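Long-range contacts in UDP-N-acetylglucosamine 4,6-dehydratase (Vibrio fischeri, PDB 3PVZ), which binds NAD and probably acts as a lyase that removes water from UDP-N-acetylglucosamine: residues K159-S164 with S196-A201; R254-P259 with G341-D346. All blocks are in the same frame, centred on the assembly; numbering follows the deposited sequence. Where two conformers were deposited one is given.

Overall arrangement
Contacts 1 and 2 lie next to each other in the large mixed sheet, strand 194-198 of contact 1 beside strand 255-259 of contact 2. In contact 1, strand 159-163 pairs in parallel with strand 194-198; in contact 2, strand 255-259 pairs antiparallel with strand 340-344. The centres of the two contacts are about 9 Å apart. The seam is probably hydrogen-bonded, with Thr197 N 2.9 Å from Asp255 O and Arg199 N 2.9 Å from Phe257 O, while Thr197 OG1 packs on Ile256 CG1. Contact 1 borders the cofactor directly through Val163, Phe200 and Ala201. Contact 2 lies farther out, the Phe258 side chain being about 10 Å from the NAD at nearest atoms.

Contact 1: K159-S164 with S196-A201; sequences KYFCVS and STARFA. With NAD (nicotinamide-adenine-dinucleotide), chain E; SCN (thiocyanate ion), chain G.
Lys159 NZ lies 3.0 Å from Ser196 OG and is hydrogen-bonded to the carbonyls of Ser247, Cys248 and Gly251, while Ser196 OG is hydrogen-bonded to Ser247 OG. The Ser196 N to Tyr160 O and Cys162 N to Ser196 O bonds form the parallel ladder, whereas Ala198 N to Cys162 O is weak. Farther along, Ser164 N donates to Ala198 O at 2.9 Å, nearly straight at 170°. Beside it Ser164 OG and Thr197 OG1 meet at 2.7 Å in a hydroxyl-to-hydroxyl hydrogen bond. Thr197 presents OG1 from between its backbone N and carbonyl carbon (chi1 68°), leaving CG2 to face Cys162 SG. Strand 159-163, helix 174-189 and strand 194-198 form a beta-alpha-beta unit of the Rossmann-type fold, and the ladder joins its two strands. On the Phe161 and Ala198 side of the sheet, the phenyl ring meets Ala198 CB at its edge, 3.9 Å from CZ, and helix 237-250 packs against it through Cys244 and Ser247. Toward the cofactor, Val163 CG1, in the conformer given, touches the edge of the Phe200 ring; Phe200 CB lies 3.7 Å from C5N of the nicotinamide, and Ala201 O 3.5 Å from NAD C4N.

Contact 2: R254-P259 with G341-D346; sequences RDIFFP and GIIKND
Phe258 lays one ring face over Gly341, whose CA sits 3.9 Å from the ring centroid in a CH-pi contact offset toward the rim. CG of Phe258 stands between its backbone N and carbonyl carbon (chi1 67°), and CE1 of the ring also meets Ile343 CG1. Gly341 has no side chain, and a CB there would run into the ring. The same two residues form a hydrogen-bonded antiparallel pair, Phe258 N to Gly341 O and Gly341 N to Phe258 O each 2.8 Å; Ile256 and Ile343 form the next, with their branches side by side. On the Phe257 and Ile342 side, CG1 of Ile342 lies over the phenyl face, 4.2 Å from the centroid, and helix 237-250 packs on Phe257 through Leu243 and Ser247. Toward Arg254, Lys344 and Asn345 the contact becomes partly exposed. Here Asn345 N still donates to Arg254 O, and Arg254 passes Asn345 O with CB and CD before its guanidinium leads away. Lys344 NZ forms a salt bridge with the buried Asp255, meeting the syn lone pair of OD1 at 2.7 Å. Asp255 OD2 accepts from Glu252 N, so both carboxylate oxygens are held, and the neighbouring ammonium would be expected to favour the ionised acid.

Contact 1: K159-S164 with S196-A201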
ATOM      1  N   LYS A 159      -6.915   2.701 -25.865  1.00 28.76           N
ATOM      2  CA  LYS A 159      -7.878   2.977 -24.815  1.00 29.00           C
ATOM      3  C   LYS A 159      -7.228   3.049 -23.449  1.00 28.45           C
ATOM      4  O   LYS A 159      -6.416   2.207 -23.066  1.00 26.67           O
ATOM      5  CB  LYS A 159      -9.003   1.921 -24.829  1.00 30.32           C
ATOM      6  CG  LYS A 159     -10.087   2.107 -23.782  1.00 29.73           C
ATOM      7  CD  LYS A 159     -11.084   3.172 -24.320  1.00 36.94           C
ATOM      8  CE  LYS A 159     -12.261   3.345 -23.434  1.00 37.61           C
ATOM      9  NZ  LYS A 159     -13.143   2.134 -23.469  1.00 37.75           N
ATOM     10  N   TYR A 160      -7.592   4.098 -22.727  1.00 28.33           N
ATOM     11  CA  TYR A 160      -7.189   4.253 -21.350  1.00 28.76           C
ATOM     12  C   TYR A 160      -8.466   4.253 -20.503  1.00 28.89           C
ATOM     13  O   TYR A 160      -9.460   4.799 -20.885  1.00 28.49           O
ATOM     14  CB  TYR A 160      -6.420   5.587 -21.190  1.00 27.27           C
ATOM     15  CG  TYR A 160      -5.775   5.807 -19.840  1.00 29.94           C
ATOM     16  CD1 TYR A 160      -6.499   6.307 -18.774  1.00 31.39           C
ATOM     17  CD2 TYR A 160      -4.424   5.531 -19.625  1.00 28.16           C
ATOM     18  CE1 TYR A 160      -5.900   6.525 -17.536  1.00 29.97           C
ATOM     19  CE2 TYR A 160      -3.834   5.737 -18.401  1.00 29.00           C
ATOM     20  CZ  TYR A 160      -4.572   6.255 -17.354  1.00 32.28           C
ATOM     21  OH  TYR A 160      -3.980   6.468 -16.116  1.00 35.08           O
ATOM     22  N   PHE A 161      -8.423   3.560 -19.386  1.00 30.04           N
ATOM     23  CA  PHE A 161      -9.541   3.414 -18.502  1.00 29.64           C
ATOM     24  C   PHE A 161      -9.079   3.822 -17.128  1.00 30.96           C
ATOM     25  O   PHE A 161      -7.992   3.416 -16.655  1.00 28.16           O
ATOM     26  CB  PHE A 161     -10.041   1.957 -18.457  1.00 28.69           C
ATOM     27  CG  PHE A 161     -10.953   1.700 -17.314  1.00 29.65           C
ATOM     28  CD1 PHE A 161     -12.312   2.057 -17.386  1.00 31.42           C
ATOM     29  CD2 PHE A 161     -10.463   1.230 -16.110  1.00 33.45           C
ATOM     30  CE1 PHE A 161     -13.140   1.922 -16.307  1.00 31.07           C
ATOM     31  CE2 PHE A 161     -11.313   1.058 -15.029  1.00 34.10           C
ATOM     32  CZ  PHE A 161     -12.662   1.413 -15.138  1.00 32.30           C
ATOM     33  N   CYS A 162      -9.936   4.579 -16.448  1.00 32.94           N
ATOM     34  CA  CYS A 162      -9.672   4.862 -15.061  1.00 35.41           C
ATOM     35  C   CYS A 162     -10.979   5.186 -14.342  1.00 36.12           C
ATOM     36  O   CYS A 162     -12.019   5.154 -14.942  1.00 36.59           O
ATOM     37  CB  CYS A 162      -8.665   6.006 -14.937  1.00 35.91           C
ATOM     38  SG  CYS A 162      -9.248   7.491 -15.652  1.00 38.32           S
ATOM     39  N   VAL A 163     -10.911   5.512 -13.063  1.00 36.83           N
ATOM     40  CA  VAL A 163     -12.109   5.668 -12.247  0.50 37.93           C
ATOM     41  C   VAL A 163     -12.605   7.098 -12.277  1.00 39.36           C
ATOM     42  O   VAL A 163     -11.811   8.022 -12.404  1.00 39.41           O
ATOM     43  CB  VAL A 163     -11.849   5.339 -10.786  0.50 37.89           C
ATOM     44  CG1 VAL A 163     -11.137   4.010 -10.674  0.50 35.82           C
ATOM     45  CG2 VAL A 163     -11.048   6.488 -10.128  0.50 38.76           C
ATOM     46  N   SER A 164     -13.920   7.264 -12.138  1.00 41.36           N
ATOM     47  CA  SER A 164     -14.508   8.579 -11.969  1.00 43.93           C
ATOM     48  C   SER A 164     -14.688   8.914 -10.500  1.00 45.86           C
ATOM     49  O   SER A 164     -14.589   8.029  -9.639  1.00 46.15           O
ATOM     50  CB  SER A 164     -15.864   8.647 -12.659  1.00 44.00           C
ATOM     51  OG  SER A 164     -15.724   9.158 -13.960  1.00 46.57           O
ATOM     52  N   SER A 196     -12.328   6.086 -21.102  1.00 32.98           N
ATOM     53  CA  SER A 196     -13.618   5.827 -20.475  1.00 33.55           C
ATOM     54  C   SER A 196     -13.415   5.522 -18.999  1.00 33.57           C
ATOM     55  O   SER A 196     -12.327   5.094 -18.623  1.00 32.67           O
ATOM     56  CB  SER A 196     -14.364   4.691 -21.191  1.00 33.70           C
ATOM     57  OG  SER A 196     -13.886   3.392 -20.863  1.00 34.03           O
ATOM     58  N   THR A 197     -14.449   5.725 -18.170  1.00 33.80           N
ATOM     59  CA  THR A 197     -14.313   5.480 -16.737  1.00 34.16           C
ATOM     60  C   THR A 197     -15.461   4.630 -16.182  1.00 34.01           C
ATOM     61  O   THR A 197     -16.309   4.143 -16.923  1.00 33.87           O
ATOM     62  CB  THR A 197     -14.226   6.802 -15.938  1.00 34.85           C
ATOM     63  OG1 THR A 197     -15.477   7.465 -16.003  1.00 37.34           O
ATOM     64  CG2 THR A 197     -13.164   7.771 -16.488  1.00 35.15           C
ATOM     65  N   ALA A 198     -15.417   4.393 -14.874  1.00 34.21           N
ATOM     66  CA  ALA A 198     -16.502   3.825 -14.137  1.00 34.01           C
ATOM     67  C   ALA A 198     -16.757   4.596 -12.854  1.00 34.75           C
ATOM     68  O   ALA A 198     -15.865   5.179 -12.284  1.00 35.30           O
ATOM     69  CB  ALA A 198     -16.238   2.423 -13.843  1.00 32.70           C
ATOM     70  N   ARG A 199     -17.997   4.573 -12.401  1.00 36.15           N
ATOM     71  CA  ARG A 199     -18.356   5.104 -11.096  1.00 37.33           C
ATOM     72  C   ARG A 199     -18.954   3.962 -10.278  1.00 36.93           C
ATOM     73  O   ARG A 199     -19.901   3.282 -10.726  1.00 37.03           O
ATOM     74  CB  ARG A 199     -19.335   6.219 -11.296  1.00 38.37           C
ATOM     75  CG  ARG A 199     -19.873   6.795  -9.996  1.00 43.43           C
ATOM     76  CD  ARG A 199     -20.671   8.060 -10.317  1.00 46.40           C
ATOM     77  NE  ARG A 199     -19.782   9.199 -10.651  1.00 48.66           N
ATOM     78  CZ  ARG A 199     -20.045  10.124 -11.574  1.00 49.04           C
ATOM     79  NH1 ARG A 199     -19.183  11.108 -11.789  1.00 48.97           N
ATOM     80  NH2 ARG A 199     -21.162  10.071 -12.279  1.00 49.90           N
ATOM     81  N   PHE A 200     -18.382   3.724  -9.108  1.00 37.01           N
ATOM     82  CA  PHE A 200     -18.726   2.544  -8.304  1.00 37.21           C
ATOM     83  C   PHE A 200     -19.537   2.874  -7.043  1.00 38.02           C
ATOM     84  O   PHE A 200     -19.406   3.950  -6.493  1.00 39.16           O
ATOM     85  CB  PHE A 200     -17.470   1.813  -7.822  1.00 37.02           C
ATOM     86  CG  PHE A 200     -16.522   1.378  -8.914  1.00 34.79           C
ATOM     87  CD1 PHE A 200     -16.617   0.135  -9.491  1.00 33.14           C
ATOM     88  CD2 PHE A 200     -15.467   2.188  -9.283  1.00 32.15           C
ATOM     89  CE1 PHE A 200     -15.685  -0.287 -10.435  1.00 33.69           C
ATOM     90  CE2 PHE A 200     -14.572   1.775 -10.249  1.00 33.78           C
ATOM     91  CZ  PHE A 200     -14.703   0.543 -10.837  1.00 29.92           C
ATOM     92  N   ALA A 201     -20.412   1.952  -6.655  1.00 38.60           N
ATOM     93  CA  ALA A 201     -20.944   1.813  -5.300  1.00 39.83           C
ATOM     94  C   ALA A 201     -19.826   1.370  -4.359  1.00 40.01           C
ATOM     95  O   ALA A 201     -18.701   1.146  -4.781  1.00 40.39           O
ATOM     96  CB  ALA A 201     -22.039   0.737  -5.316  1.00 40.15           C
TER
HETATM   97  PA  NAD E 501      -7.109   0.254  -3.181  1.00 31.58           P
HETATM   98  O1A NAD E 501      -6.489   0.997  -2.043  1.00 31.45           O
HETATM   99  O2A NAD E 501      -7.417  -1.154  -2.772  1.00 31.09           O
HETATM  100  O5B NAD E 501      -6.049  -0.044  -4.329  1.00 31.45           O
HETATM  101  C5B NAD E 501      -5.339   1.104  -4.844  1.00 29.34           C
HETATM  102  C4B NAD E 501      -4.059   0.482  -5.413  1.00 29.28           C
HETATM  103  O4B NAD E 501      -3.213   1.444  -6.009  1.00 26.84           O
HETATM  104  C3B NAD E 501      -3.247  -0.211  -4.272  1.00 27.95           C
HETATM  105  O3B NAD E 501      -2.946  -1.552  -4.598  1.00 31.61           O
HETATM  106  C2B NAD E 501      -1.982   0.673  -4.176  1.00 27.90           C
HETATM  107  O2B NAD E 501      -0.836   0.008  -3.657  1.00 27.07           O
HETATM  108  C1B NAD E 501      -1.898   1.100  -5.660  1.00 25.44           C
HETATM  109  N9A NAD E 501      -1.073   2.289  -5.812  1.00 27.82           N
HETATM  110  C8A NAD E 501      -1.220   3.464  -5.183  1.00 25.60           C
HETATM  111  N7A NAD E 501      -0.278   4.288  -5.509  1.00 27.29           N
HETATM  112  C5A NAD E 501       0.479   3.667  -6.464  1.00 28.62           C
HETATM  113  C6A NAD E 501       1.615   4.017  -7.187  1.00 27.31           C
HETATM  114  N6A NAD E 501       2.099   5.292  -7.021  1.00 28.79           N
HETATM  115  N1A NAD E 501       2.161   3.152  -8.037  1.00 25.09           N
HETATM  116  C2A NAD E 501       1.655   1.933  -8.183  1.00 25.50           C
HETATM  117  N3A NAD E 501       0.602   1.556  -7.501  1.00 24.89           N
HETATM  118  C4A NAD E 501      -0.001   2.380  -6.654  1.00 25.64           C
HETATM  119  O3  NAD E 501      -8.377   1.086  -3.719  1.00 29.94           O
HETATM  120  PN  NAD E 501      -9.575   0.296  -4.491  1.00 30.80           P
HETATM  121  O1N NAD E 501     -10.690  -0.034  -3.512  1.00 31.11           O
HETATM  122  O2N NAD E 501      -9.245  -0.851  -5.354  1.00 29.17           O
HETATM  123  O5D NAD E 501     -10.223   1.575  -5.311  1.00 27.75           O
HETATM  124  C5D NAD E 501      -9.479   1.873  -6.482  1.00 26.13           C
HETATM  125  C4D NAD E 501     -10.099   3.094  -7.172  1.00 26.63           C
HETATM  126  O4D NAD E 501     -11.557   2.980  -7.182  1.00 28.13           O
HETATM  127  C3D NAD E 501      -9.787   4.371  -6.360  1.00 28.91           C
HETATM  128  O3D NAD E 501      -9.744   5.562  -7.179  1.00 35.22           O
HETATM  129  C2D NAD E 501     -11.039   4.521  -5.466  1.00 29.77           C
HETATM  130  O2D NAD E 501     -11.249   5.873  -5.034  1.00 34.13           O
HETATM  131  C1D NAD E 501     -12.142   4.078  -6.426  1.00 28.47           C
HETATM  132  N1N NAD E 501     -13.371   3.677  -5.724  1.00 34.87           N
HETATM  133  C2N NAD E 501     -13.310   2.648  -4.869  1.00 36.15           C
HETATM  134  C3N NAD E 501     -14.435   2.219  -4.196  1.00 37.63           C
HETATM  135  C7N NAD E 501     -14.382   1.108  -3.231  1.00 38.80           C
HETATM  136  O7N NAD E 501     -15.422   0.859  -2.626  1.00 39.45           O
HETATM  137  N7N NAD E 501     -13.263   0.413  -2.978  1.00 36.28           N
HETATM  138  C4N NAD E 501     -15.668   2.880  -4.418  1.00 36.74           C
HETATM  139  C5N NAD E 501     -15.693   3.929  -5.322  1.00 36.03           C
HETATM  140  C6N NAD E 501     -14.517   4.321  -5.962  1.00 36.84           C
HETATM  141  S   SCN G 605     -19.794  -2.715  -9.982  0.90 51.03           S
HETATM  142  C   SCN G 605     -20.112  -1.278  -9.002  0.90 52.71           C
HETATM  143  N   SCN G 605     -20.324  -0.295  -8.362  0.90 53.45           N

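Contact 2: R254-P259 with G341-D346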
ATOM      1  N   ARG A 254     -15.101   9.147 -23.364  1.00 35.08           N
ATOM      2  CA  ARG A 254     -15.864   9.899 -22.359  1.00 35.81           C
ATOM      3  C   ARG A 254     -17.041   9.195 -21.674  1.00 35.42           C
ATOM      4  O   ARG A 254     -17.753   9.831 -20.904  1.00 36.43           O
ATOM      5  CB  ARG A 254     -16.342  11.245 -22.920  1.00 37.58           C
ATOM      6  CG  ARG A 254     -15.237  12.090 -23.431  1.00 40.69           C
ATOM      7  CD  ARG A 254     -15.737  13.450 -23.910  1.00 44.47           C
ATOM      8  NE  ARG A 254     -14.567  14.083 -24.459  1.00 47.67           N
ATOM      9  CZ  ARG A 254     -14.223  14.093 -25.741  1.00 50.11           C
ATOM     10  NH1 ARG A 254     -15.035  13.593 -26.662  1.00 48.55           N
ATOM     11  NH2 ARG A 254     -13.061  14.661 -26.096  1.00 51.37           N
ATOM     12  N   ASP A 255     -17.248   7.903 -21.898  1.00 34.16           N
ATOM     13  CA  ASP A 255     -18.356   7.221 -21.247  1.00 34.37           C
ATOM     14  C   ASP A 255     -17.976   6.913 -19.780  1.00 35.14           C
ATOM     15  O   ASP A 255     -16.853   6.445 -19.526  1.00 33.34           O
ATOM     16  CB  ASP A 255     -18.593   5.888 -21.901  1.00 34.21           C
ATOM     17  CG  ASP A 255     -19.395   5.951 -23.160  1.00 35.53           C
ATOM     18  OD1 ASP A 255     -19.900   7.018 -23.587  1.00 36.67           O
ATOM     19  OD2 ASP A 255     -19.560   4.842 -23.701  1.00 37.40           O
ATOM     20  N   ILE A 256     -18.892   7.192 -18.846  1.00 35.64           N
ATOM     21  CA  ILE A 256     -18.787   6.754 -17.469  1.00 36.13           C
ATOM     22  C   ILE A 256     -19.812   5.630 -17.269  1.00 36.46           C
ATOM     23  O   ILE A 256     -21.032   5.857 -17.301  1.00 37.32           O
ATOM     24  CB  ILE A 256     -19.119   7.852 -16.410  1.00 37.17           C
ATOM     25  CG1 ILE A 256     -18.320   9.144 -16.620  1.00 37.74           C
ATOM     26  CG2 ILE A 256     -18.859   7.304 -15.000  1.00 35.66           C
ATOM     27  CD1 ILE A 256     -18.889  10.326 -15.811  1.00 34.16           C
ATOM     28  N   PHE A 257     -19.314   4.421 -17.068  1.00 35.85           N
ATOM     29  CA  PHE A 257     -20.178   3.261 -16.822  1.00 35.70           C
ATOM     30  C   PHE A 257     -20.529   3.216 -15.340  1.00 36.21           C
ATOM     31  O   PHE A 257     -19.714   3.596 -14.507  1.00 35.43           O
ATOM     32  CB  PHE A 257     -19.464   1.980 -17.242  1.00 34.04           C
ATOM     33  CG  PHE A 257     -19.533   1.693 -18.710  1.00 33.43           C
ATOM     34  CD1 PHE A 257     -19.504   2.726 -19.660  1.00 35.70           C
ATOM     35  CD2 PHE A 257     -19.650   0.375 -19.169  1.00 34.31           C
ATOM     36  CE1 PHE A 257     -19.583   2.450 -21.022  1.00 34.07           C
ATOM     37  CE2 PHE A 257     -19.716   0.090 -20.545  1.00 34.32           C
ATOM     38  CZ  PHE A 257     -19.686   1.110 -21.464  1.00 33.39           C
ATOM     39  N   PHE A 258     -21.746   2.791 -15.015  1.00 37.89           N
ATOM     40  CA  PHE A 258     -22.161   2.610 -13.589  1.00 38.93           C
ATOM     41  C   PHE A 258     -23.271   1.596 -13.475  1.00 38.66           C
ATOM     42  O   PHE A 258     -23.999   1.368 -14.449  1.00 38.90           O
ATOM     43  CB  PHE A 258     -22.634   3.926 -12.978  1.00 39.55           C
ATOM     44  CG  PHE A 258     -23.911   4.442 -13.596  1.00 41.96           C
ATOM     45  CD1 PHE A 258     -23.879   5.197 -14.752  1.00 41.55           C
ATOM     46  CD2 PHE A 258     -25.158   4.144 -13.027  1.00 43.03           C
ATOM     47  CE1 PHE A 258     -25.057   5.657 -15.328  1.00 42.20           C
ATOM     48  CE2 PHE A 258     -26.320   4.598 -13.617  1.00 41.76           C
ATOM     49  CZ  PHE A 258     -26.268   5.351 -14.757  1.00 41.50           C
ATOM     50  N   PRO A 259     -23.416   0.989 -12.290  1.00 38.77           N
ATOM     51  CA  PRO A 259     -24.468   0.021 -12.091  1.00 40.40           C
ATOM     52  C   PRO A 259     -25.818   0.668 -11.906  1.00 42.78           C
ATOM     53  O   PRO A 259     -25.985   1.587 -11.079  1.00 42.18           O
ATOM     54  CB  PRO A 259     -24.027  -0.723 -10.828  1.00 40.78           C
ATOM     55  CG  PRO A 259     -23.296   0.238 -10.070  1.00 40.07           C
ATOM     56  CD  PRO A 259     -22.562   1.089 -11.107  1.00 38.60           C
ATOM     57  N   GLY A 341     -25.439   1.441 -16.803  1.00 39.61           N
ATOM     58  CA  GLY A 341     -25.796   2.761 -17.313  1.00 39.37           C
ATOM     59  C   GLY A 341     -24.542   3.485 -17.788  1.00 38.56           C
ATOM     60  O   GLY A 341     -23.446   3.263 -17.250  1.00 36.36           O
ATOM     61  N   ILE A 342     -24.724   4.367 -18.773  1.00 38.82           N
ATOM     62  CA  ILE A 342     -23.654   5.161 -19.325  1.00 38.41           C
ATOM     63  C   ILE A 342     -23.991   6.658 -19.207  1.00 40.68           C
ATOM     64  O   ILE A 342     -25.058   7.125 -19.654  1.00 41.69           O
ATOM     65  CB  ILE A 342     -23.434   4.817 -20.781  1.00 37.83           C
ATOM     66  CG1 ILE A 342     -23.274   3.316 -20.964  1.00 36.47           C
ATOM     67  CG2 ILE A 342     -22.228   5.541 -21.327  1.00 35.72           C
ATOM     68  CD1 ILE A 342     -22.913   2.922 -22.385  1.00 36.87           C
ATOM     69  N   ILE A 343     -23.084   7.402 -18.591  1.00 41.19           N
ATOM     70  CA  ILE A 343     -23.117   8.852 -18.651  1.00 42.05           C
ATOM     71  C   ILE A 343     -22.186   9.239 -19.762  1.00 42.26           C
ATOM     72  O   ILE A 343     -21.053   8.754 -19.867  1.00 41.16           O
ATOM     73  CB  ILE A 343     -22.632   9.544 -17.374  1.00 42.63           C
ATOM     74  CG1 ILE A 343     -23.473   9.124 -16.166  1.00 42.63           C
ATOM     75  CG2 ILE A 343     -22.694  11.101 -17.519  1.00 41.16           C
ATOM     76  CD1 ILE A 343     -22.888   9.604 -14.856  1.00 43.10           C
ATOM     77  N   LYS A 344     -22.703  10.077 -20.629  1.00 43.28           N
ATOM     78  CA  LYS A 344     -21.931  10.653 -21.694  1.00 44.51           C
ATOM     79  C   LYS A 344     -21.270  11.872 -21.102  1.00 45.41           C
ATOM     80  O   LYS A 344     -21.871  12.921 -21.079  1.00 46.13           O
ATOM     81  CB  LYS A 344     -22.886  11.077 -22.816  1.00 45.37           C
ATOM     82  CG  LYS A 344     -23.658   9.892 -23.406  1.00 46.08           C
ATOM     83  CD  LYS A 344     -22.760   9.231 -24.384  1.00 45.53           C
ATOM     84  CE  LYS A 344     -22.933   7.787 -24.443  1.00 45.72           C
ATOM     85  NZ  LYS A 344     -21.877   7.272 -25.382  1.00 42.64           N
ATOM     86  N   ASN A 345     -20.058  11.740 -20.574  1.00 45.23           N
ATOM     87  CA  ASN A 345     -19.441  12.890 -19.878  1.00 45.96           C
ATOM     88  C   ASN A 345     -19.241  14.048 -20.849  1.00 46.66           C
ATOM     89  O   ASN A 345     -18.771  13.859 -21.951  1.00 46.42           O
ATOM     90  CB  ASN A 345     -18.099  12.508 -19.245  1.00 45.00           C
ATOM     91  CG  ASN A 345     -17.635  13.494 -18.172  1.00 44.91           C
ATOM     92  OD1 ASN A 345     -18.288  14.491 -17.892  1.00 41.75           O
ATOM     93  ND2 ASN A 345     -16.505  13.176 -17.533  1.00 43.46           N
ATOM     94  N   ASP A 346     -19.643  15.236 -20.445  1.00 48.13           N
ATOM     95  CA  ASP A 346     -19.276  16.451 -21.173  1.00 49.31           C
ATOM     96  C   ASP A 346     -18.644  17.528 -20.259  1.00 48.69           C
ATOM     97  O   ASP A 346     -18.737  18.689 -20.582  1.00 49.57           O
ATOM     98  CB  ASP A 346     -20.486  17.008 -21.934  1.00 50.65           C
ATOM     99  CG  ASP A 346     -21.678  17.234 -21.038  1.00 53.93           C
ATOM    100  OD1 ASP A 346     -21.652  16.770 -19.876  1.00 57.82           O
ATOM    101  OD2 ASP A 346     -22.645  17.870 -21.486  1.00 59.89           O
TER